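Local coordinates for protein Hpr(Ser) kinase (PDB 3TQF) that probably phosphorylates a serine of the phosphocarrier protein HPr at the expense of ATP and removes that phosphate again, at residues Q42-D46 with N67-L71. Sequence-based numbering, arbitrary orientation.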
loop_
_atom_site.group_PDB
_atom_site.type_symbol
_atom_site.label_atom_id
_atom_site.label_comp_id
_atom_site.label_asym_id
_atom_site.label_seq_id
_atom_site.Cartn_x
_atom_site.Cartn_y
_atom_site.Cartn_z
ATOM N N GLN A 42 12.447 10.404 -5.478
ATOM C CA GLN A 42 13.839 10.120 -5.806
ATOM C C GLN A 42 14.683 9.801 -4.583
ATOM O O GLN A 42 14.465 10.338 -3.499
ATOM C CB GLN A 42 14.461 11.308 -6.543
ATOM C CG GLN A 42 13.864 11.576 -7.906
ATOM C CD GLN A 42 14.382 12.860 -8.522
ATOM O OE1 GLN A 42 14.439 13.899 -7.862
ATOM N NE2 GLN A 42 14.751 12.799 -9.795
ATOM N N LEU A 43 15.667 8.930 -4.791
ATOM C CA LEU A 43 16.647 8.572 -3.773
ATOM C C LEU A 43 17.875 9.462 -3.910
ATOM O O LEU A 43 18.363 9.684 -5.014
ATOM C CB LEU A 43 17.059 7.103 -3.942
ATOM C CG LEU A 43 18.247 6.573 -3.136
ATOM C CD1 LEU A 43 17.977 6.633 -1.640
ATOM C CD2 LEU A 43 18.557 5.155 -3.572
ATOM N N VAL A 44 18.365 9.980 -2.788
ATOM C CA VAL A 44 19.685 10.586 -2.751
ATOM C C VAL A 44 20.643 9.575 -2.133
ATOM O O VAL A 44 21.660 9.234 -2.742
ATOM C CB VAL A 44 19.710 11.912 -1.976
ATOM C CG1 VAL A 44 21.047 12.606 -2.162
ATOM C CG2 VAL A 44 18.596 12.815 -2.447
ATOM N N CYS A 45 20.313 9.077 -0.942
ATOM C CA CYS A 45 21.168 8.096 -0.279
ATOM C C CYS A 45 20.479 7.286 0.823
ATOM O O CYS A 45 19.594 7.784 1.517
ATOM C CB CYS A 45 22.388 8.795 0.314
ATOM S SG CYS A 45 23.836 7.731 0.433
ATOM N N ASP A 46 20.915 6.035 0.973
ATOM C CA ASP A 46 20.461 5.153 2.042
ATOM C C ASP A 46 21.493 5.203 3.162
ATOM O O ASP A 46 22.684 5.406 2.906
ATOM C CB ASP A 46 20.333 3.716 1.512
ATOM C CG ASP A 46 19.337 2.862 2.307
ATOM O OD1 ASP A 46 18.189 3.319 2.545
ATOM O OD2 ASP A 46 19.696 1.711 2.661
ATOM N N ASN A 67 26.269 4.726 -3.957
ATOM C CA ASN A 67 25.294 5.528 -4.686
ATOM C C ASN A 67 24.384 4.686 -5.580
ATOM O O ASN A 67 24.859 3.888 -6.387
ATOM C CB ASN A 67 25.989 6.595 -5.533
ATOM C CG ASN A 67 25.049 7.702 -5.951
ATOM O OD1 ASN A 67 24.482 8.396 -5.109
ATOM N ND2 ASN A 67 24.873 7.874 -7.254
ATOM N N GLY A 68 23.076 4.872 -5.421
ATOM C CA GLY A 68 22.083 4.175 -6.236
ATOM C C GLY A 68 21.570 2.872 -5.648
ATOM O O GLY A 68 20.641 2.277 -6.195
ATOM N N TYR A 69 22.155 2.433 -4.534
ATOM C CA TYR A 69 21.805 1.149 -3.931
ATOM C C TYR A 69 21.051 1.297 -2.610
ATOM O O TYR A 69 21.325 2.205 -1.827
ATOM C CB TYR A 69 23.059 0.307 -3.720
ATOM C CG TYR A 69 23.732 -0.097 -5.010
ATOM C CD1 TYR A 69 23.247 -1.159 -5.765
ATOM C CD2 TYR A 69 24.853 0.582 -5.478
ATOM C CE1 TYR A 69 23.862 -1.535 -6.950
ATOM C CE2 TYR A 69 25.474 0.212 -6.658
ATOM C CZ TYR A 69 24.974 -0.845 -7.391
ATOM O OH TYR A 69 25.585 -1.213 -8.563
ATOM N N ILE A 70 20.097 0.391 -2.393
ATOM C CA ILE A 70 19.293 0.314 -1.173
ATOM C C ILE A 70 19.351 -1.118 -0.670
ATOM O O ILE A 70 19.306 -2.046 -1.466
ATOM C CB ILE A 70 17.808 0.654 -1.459
ATOM C CG1 ILE A 70 17.605 2.160 -1.552
ATOM C CG2 ILE A 70 16.882 0.099 -0.379
ATOM C CD1 ILE A 70 16.140 2.554 -1.772
ATOM N N LEU A 71 19.452 -1.295 0.641
ATOM C CA LEU A 71 19.395 -2.622 1.243
ATOM C C LEU A 71 18.048 -2.810 1.936
ATOM O O LEU A 71 17.630 -1.970 2.738
ATOM C CB LEU A 71 20.536 -2.804 2.245
ATOM C CG LEU A 71 20.570 -4.128 3.019
ATOM C CD1 LEU A 71 20.831 -5.304 2.084
ATOM C CD2 LEU A 71 21.622 -4.079 4.117
#
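Asp46 and Leu43 both meet Ile70 where the end of strand 42-45 of the large mixed sheet, with Asp46 just beyond it, faces strand 69-72 of a separate antiparallel hairpin, in the HPr kinase C-terminal domain. With no hydrogen bond across the pair, and a nearest CA-CA separation of 5.9 Å (Asp46 to Ile70), the strands are not sheet partners; side chains of 42-46 meet side-chain and main-chain atoms of 67-71. Asp46, followed outward, starts with CB 3.8 Å from the carbonyl O of Tyr69. Its CG, roughly anti to the backbone N (chi1 -155°), carries the carboxylate towards Ile70 and Leu71 and lies 4.3 Å from Ile70 CG1. Beyond it OD2 comes within 3.6 Å of Leu71 N, a proximity and not a bond, while OD1 and Ser30 OG form a weak hydrogen bond. Ser30 belongs to a probable Walker A P-loop, consistent with a carboxylate beside the nucleotide site. Its OG also bonds weakly to Leu71 O, and one proton can hardly serve both fully. Phe11 pairs with Val44 and Cys45 in a classic beta bulge just before Asp46. On the apolar side, Leu43 and Ile70 run antiparallel alongside one another, Leu43 CD2 resting 3.7 Å from Ile70 CG1 and 4.0 Å from Ile70 CD1.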